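Local coordinates for protein fumarylacetoacetate hydrolase (Burkholderia xenovorans, PDB 5TI1) that probably hydrolyses fumarylacetoacetate to fumarate and acetoacetate, the last step of phenylalanine and tyrosine breakdown, with the help of a bound magnesium ion, at residues Ile46-Ala60 with Leu134-Val146. Numbering follows the deposited sequence.
Sequences IFSDGLNATRRVGVA and LIRQADAQLHLPV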
loop_
_atom_site.group_PDB
_atom_site.type_symbol
_atom_site.label_atom_id
_atom_site.label_comp_id
_atom_site.label_asym_id
_atom_site.label_seq_id
_atom_site.Cartn_x
_atom_site.Cartn_y
_atom_site.Cartn_z
ATOM N N ILE B 46 10.981 0.126 18.585
ATOM C CA ILE B 46 9.974 0.836 19.364
ATOM C C ILE B 46 9.529 -0.093 20.479
ATOM O O ILE B 46 9.062 -1.210 20.214
ATOM C CB ILE B 46 8.778 1.270 18.495
ATOM C CG1 ILE B 46 9.220 2.299 17.440
ATOM C CG2 ILE B 46 7.656 1.834 19.349
ATOM C CD1 ILE B 46 9.668 3.622 18.015
ATOM N N PHE B 47 9.665 0.360 21.725
ATOM C CA PHE B 47 9.364 -0.508 22.851
ATOM C C PHE B 47 8.586 0.246 23.916
ATOM O O PHE B 47 8.508 1.479 23.935
ATOM C CB PHE B 47 10.636 -1.100 23.481
ATOM C CG PHE B 47 11.349 -0.147 24.387
ATOM C CD1 PHE B 47 12.123 0.873 23.863
ATOM C CD2 PHE B 47 11.239 -0.260 25.762
ATOM C CE1 PHE B 47 12.771 1.760 24.690
ATOM C CE2 PHE B 47 11.895 0.622 26.594
ATOM C CZ PHE B 47 12.657 1.636 26.056
ATOM N N SER B 48 8.001 -0.546 24.799
ATOM C CA SER B 48 7.417 -0.098 26.046
ATOM C C SER B 48 7.726 -1.189 27.059
ATOM O O SER B 48 8.258 -2.245 26.707
ATOM C CB SER B 48 5.916 0.141 25.901
ATOM O OG SER B 48 5.267 -1.073 25.567
ATOM N N ASP B 49 7.421 -0.932 28.326
ATOM C CA ASP B 49 7.780 -1.898 29.357
ATOM C C ASP B 49 6.723 -1.860 30.456
ATOM O O ASP B 49 5.703 -1.176 30.335
ATOM C CB ASP B 49 9.197 -1.620 29.880
ATOM C CG ASP B 49 9.254 -0.417 30.802
ATOM O OD1 ASP B 49 8.469 0.530 30.608
ATOM O OD2 ASP B 49 10.085 -0.423 31.733
ATOM N N GLY B 50 6.970 -2.606 31.538
ATOM C CA GLY B 50 6.003 -2.678 32.621
ATOM C C GLY B 50 5.893 -1.397 33.424
ATOM O O GLY B 50 4.824 -1.089 33.960
ATOM N N LEU B 51 6.986 -0.640 33.522
ATOM C CA LEU B 51 6.995 0.610 34.271
ATOM C C LEU B 51 6.454 1.777 33.462
ATOM O O LEU B 51 6.044 2.788 34.045
ATOM C CB LEU B 51 8.419 0.939 34.721
ATOM C CG LEU B 51 9.292 -0.203 35.246
ATOM C CD1 LEU B 51 10.773 0.192 35.198
ATOM C CD2 LEU B 51 8.883 -0.595 36.655
ATOM N N ASN B 52 6.449 1.659 32.136
ATOM C CA ASN B 52 6.121 2.777 31.260
ATOM C C ASN B 52 5.568 2.179 29.969
ATOM O O ASN B 52 6.337 1.720 29.119
ATOM C CB ASN B 52 7.355 3.633 31.013
ATOM C CG ASN B 52 7.057 4.875 30.222
ATOM O OD1 ASN B 52 5.910 5.141 29.865
ATOM N ND2 ASN B 52 8.097 5.663 29.953
ATOM N N ALA B 53 4.241 2.170 29.843
ATOM C CA ALA B 53 3.590 1.614 28.665
ATOM C C ALA B 53 3.626 2.561 27.477
ATOM O O ALA B 53 3.078 2.227 26.421
ATOM C CB ALA B 53 2.143 1.237 28.991
ATOM N N THR B 54 4.257 3.724 27.617
ATOM C CA THR B 54 4.397 4.632 26.488
ATOM C C THR B 54 5.441 4.089 25.519
ATOM O O THR B 54 6.538 3.686 25.924
ATOM C CB THR B 54 4.787 6.029 26.969
ATOM O OG1 THR B 54 3.813 6.506 27.908
ATOM C CG2 THR B 54 4.857 6.996 25.790
ATOM N N ARG B 55 5.093 4.050 24.238
ATOM C CA ARG B 55 6.029 3.542 23.253
ATOM C C ARG B 55 7.083 4.604 22.968
ATOM O O ARG B 55 6.788 5.801 22.931
ATOM C CB ARG B 55 5.303 3.121 21.979
ATOM C CG ARG B 55 4.403 1.926 22.209
ATOM C CD ARG B 55 3.679 1.495 20.948
ATOM N NE ARG B 55 2.637 0.521 21.262
ATOM C CZ ARG B 55 1.993 -0.205 20.355
ATOM N NH1 ARG B 55 2.293 -0.077 19.069
ATOM N NH2 ARG B 55 1.052 -1.062 20.743
ATOM N N ARG B 56 8.326 4.159 22.825
ATOM C CA ARG B 56 9.440 5.071 22.667
ATOM C C ARG B 56 10.552 4.341 21.930
ATOM O O ARG B 56 10.532 3.114 21.785
ATOM C CB ARG B 56 9.903 5.612 24.027
ATOM C CG ARG B 56 10.284 4.558 25.035
ATOM C CD ARG B 56 10.037 5.084 26.439
ATOM N NE ARG B 56 10.519 4.184 27.487
ATOM C CZ ARG B 56 9.780 3.230 28.038
ATOM N NH1 ARG B 56 8.525 3.042 27.632
ATOM N NH2 ARG B 56 10.293 2.463 28.987
ATOM N N VAL B 57 11.530 5.113 21.460
ATOM C CA VAL B 57 12.593 4.552 20.640
ATOM C C VAL B 57 13.610 3.854 21.531
ATOM O O VAL B 57 14.053 4.407 22.545
ATOM C CB VAL B 57 13.260 5.643 19.793
ATOM C CG1 VAL B 57 14.407 5.043 19.028
ATOM C CG2 VAL B 57 12.236 6.259 18.847
ATOM N N GLY B 58 13.994 2.639 21.145
ATOM C CA GLY B 58 14.992 1.896 21.874
ATOM C C GLY B 58 16.082 1.391 20.951
ATOM O O GLY B 58 15.896 1.248 19.742
ATOM N N VAL B 59 17.237 1.131 21.549
ATOM C CA VAL B 59 18.358 0.520 20.852
ATOM C C VAL B 59 18.764 -0.727 21.626
ATOM O O VAL B 59 19.028 -0.657 22.831
ATOM C CB VAL B 59 19.541 1.500 20.701
ATOM C CG1 VAL B 59 20.764 0.784 20.159
ATOM C CG2 VAL B 59 19.156 2.640 19.776
ATOM N N ALA B 60 18.804 -1.864 20.935
ATOM C CA ALA B 60 19.184 -3.113 21.583
ATOM C C ALA B 60 20.682 -3.147 21.851
ATOM O O ALA B 60 21.497 -2.756 21.006
ATOM C CB ALA B 60 18.791 -4.311 20.724
ATOM N N LEU B 134 18.398 1.678 30.949
ATOM C CA LEU B 134 18.651 0.350 30.406
ATOM C C LEU B 134 17.617 -0.622 30.956
ATOM O O LEU B 134 17.498 -0.791 32.174
ATOM C CB LEU B 134 20.068 -0.125 30.733
ATOM C CG LEU B 134 21.021 0.098 29.560
ATOM C CD1 LEU B 134 21.383 1.568 29.459
ATOM C CD2 LEU B 134 22.256 -0.758 29.694
ATOM N N ILE B 135 16.885 -1.266 30.054
ATOM C CA ILE B 135 15.776 -2.147 30.394
ATOM C C ILE B 135 16.061 -3.520 29.801
ATOM O O ILE B 135 16.577 -3.625 28.681
ATOM C CB ILE B 135 14.441 -1.573 29.867
ATOM C CG1 ILE B 135 13.982 -0.405 30.739
ATOM C CG2 ILE B 135 13.366 -2.627 29.767
ATOM C CD1 ILE B 135 14.239 0.954 30.102
ATOM N N ARG B 136 15.747 -4.568 30.561
ATOM C CA ARG B 136 15.899 -5.927 30.057
ATOM C C ARG B 136 14.887 -6.189 28.951
ATOM O O ARG B 136 13.725 -5.792 29.050
ATOM C CB ARG B 136 15.714 -6.942 31.192
ATOM C CG ARG B 136 16.760 -6.870 32.301
ATOM C CD ARG B 136 18.090 -7.491 31.880
ATOM N NE ARG B 136 17.935 -8.854 31.362
ATOM C CZ ARG B 136 18.256 -9.973 32.015
ATOM N NH1 ARG B 136 18.771 -9.924 33.242
ATOM N NH2 ARG B 136 18.071 -11.149 31.428
ATOM N N GLN B 137 15.332 -6.851 27.879
ATOM C CA GLN B 137 14.385 -7.241 26.840
ATOM C C GLN B 137 13.322 -8.178 27.401
ATOM O O GLN B 137 12.189 -8.210 26.906
ATOM C CB GLN B 137 15.124 -7.896 25.678
ATOM C CG GLN B 137 16.025 -6.927 24.912
ATOM C CD GLN B 137 16.902 -7.621 23.887
ATOM O OE1 GLN B 137 16.530 -8.667 23.345
ATOM N NE2 GLN B 137 18.083 -7.046 23.621
ATOM N N ALA B 138 13.682 -8.927 28.448
ATOM C CA ALA B 138 12.757 -9.786 29.183
ATOM C C ALA B 138 11.630 -9.009 29.846
ATOM O O ALA B 138 10.631 -9.613 30.257
ATOM C CB ALA B 138 13.527 -10.571 30.241
ATOM N N ASP B 139 11.761 -7.690 29.975
ATOM C CA ASP B 139 10.714 -6.879 30.578
ATOM C C ASP B 139 9.998 -6.010 29.558
ATOM O O ASP B 139 9.139 -5.206 29.933
ATOM C CB ASP B 139 11.300 -6.020 31.700
ATOM C CG ASP B 139 11.769 -6.853 32.876
ATOM O OD1 ASP B 139 11.027 -7.786 33.273
ATOM O OD2 ASP B 139 12.882 -6.596 33.386
ATOM N N ALA B 140 10.313 -6.169 28.279
ATOM C CA ALA B 140 9.897 -5.220 27.261
ATOM C C ALA B 140 8.855 -5.820 26.331
ATOM O O ALA B 140 8.791 -7.037 26.135
ATOM C CB ALA B 140 11.094 -4.745 26.438
ATOM N N GLN B 141 8.025 -4.932 25.786
ATOM C CA GLN B 141 7.147 -5.193 24.656
ATOM C C GLN B 141 7.753 -4.512 23.439
ATOM O O GLN B 141 7.971 -3.299 23.466
ATOM C CB GLN B 141 5.750 -4.633 24.915
ATOM C CG GLN B 141 5.125 -5.130 26.192
ATOM C CD GLN B 141 4.855 -6.600 26.112
ATOM O OE1 GLN B 141 4.391 -7.092 25.080
ATOM N NE2 GLN B 141 5.174 -7.326 27.181
ATOM N N LEU B 142 8.033 -5.279 22.387
ATOM C CA LEU B 142 8.558 -4.717 21.143
ATOM C C LEU B 142 7.437 -4.614 20.119
ATOM O O LEU B 142 6.712 -5.587 19.880
ATOM C CB LEU B 142 9.699 -5.566 20.586
ATOM C CG LEU B 142 10.796 -5.828 21.609
ATOM C CD1 LEU B 142 11.906 -6.651 20.970
ATOM C CD2 LEU B 142 11.306 -4.506 22.169
ATOM N N HIS B 143 7.288 -3.435 19.528
ATOM C CA HIS B 143 6.202 -3.173 18.600
ATOM C C HIS B 143 6.763 -2.969 17.201
ATOM O O HIS B 143 7.969 -2.804 17.014
ATOM C CB HIS B 143 5.393 -1.950 19.045
ATOM C CG HIS B 143 5.138 -1.908 20.517
ATOM N ND1 HIS B 143 4.144 -2.649 21.121
ATOM C CD2 HIS B 143 5.762 -1.230 21.512
ATOM C CE1 HIS B 143 4.162 -2.423 22.422
ATOM N NE2 HIS B 143 5.136 -1.571 22.685
ATOM N N LEU B 144 5.868 -3.011 16.219
ATOM C CA LEU B 144 6.214 -2.714 14.836
ATOM C C LEU B 144 7.083 -1.461 14.809
ATOM O O LEU B 144 6.712 -0.438 15.391
ATOM C CB LEU B 144 4.948 -2.529 13.999
ATOM C CG LEU B 144 5.151 -2.681 12.495
ATOM C CD1 LEU B 144 5.492 -4.139 12.174
ATOM C CD2 LEU B 144 3.929 -2.187 11.704
ATOM N N PRO B 145 8.279 -1.515 14.221
ATOM C CA PRO B 145 9.217 -0.405 14.413
ATOM C C PRO B 145 8.880 0.837 13.606
ATOM O O PRO B 145 9.340 1.930 13.969
ATOM C CB PRO B 145 10.559 -1.003 13.975
ATOM C CG PRO B 145 10.205 -2.046 13.012
ATOM C CD PRO B 145 8.940 -2.669 13.584
ATOM N N VAL B 146 8.101 0.717 12.535
ATOM C CA VAL B 146 7.767 1.865 11.697
ATOM C C VAL B 146 6.298 1.800 11.325
ATOM O O VAL B 146 5.698 0.723 11.287
ATOM C CB VAL B 146 8.634 1.930 10.413
ATOM C CG1 VAL B 146 10.046 2.357 10.738
ATOM C CG2 VAL B 146 8.626 0.578 9.692
HETATM O O HOH W 1 10.499 -2.472 17.439
#
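His143 meets Arg55 over one face of its ring and Ser48 at the ring edge. The guanidinium of Arg55 stacks flat on the imidazole, with the two planes 4° apart and CZ of Arg55 3.3 Å from ND1 of His143. The extended Arg55 chain carries CG, CD, NE and CZ across this face, with CG and CD nearer CD2 of His143 and CZ nearer ND1. CD adds a CH-pi contact. OG of Ser48 is hydrogen-bonded to NE2 of His143 at 2.9 Å, and either may be the donor. This bond and the stack should limit rotation of the imidazole. The first torsion of Ser48 (chi1 62°) sets OG between the backbone N and the carbonyl carbon, where it meets the ring.

The backbones join strands 46-49 and 140-143. His143 N donates to Ile46 O at 2.9 Å in a nearly straight bond. Ser48 and Gln141 form a hydrogen-bonded pair, with Gln141 N to Ser48 O at 2.8 Å. Two residues before Ser48, Ile46 lies toward the Pro145 end of the pairing. Its CG1, anti to the carbonyl carbon (chi1 -65°), packs 3.5 Å from Pro145 O, while CG2 lies near CD2 of His143. A water bridges Ile46 N and His143 O.

Phe47 and Leu142 point to the other face. CB of Phe47 touches CD2 of Leu142 at 3.7 Å. Farther out, Ile135 brings CD1 to 4.2 Å from CE2 of Phe47 and CG1 to 4.0 Å from OD2 of Asp49.

This sheet belongs to the N-terminal region of the fumarylacetoacetase family. Strand 140-143 forms one edge of its five strands and 134-136 the other. Strands 56-61 and 64-67 lie between 44-49 and 134-136. Leu142 and Leu144 reach strand 284-292 of the neighbouring mixed sheet.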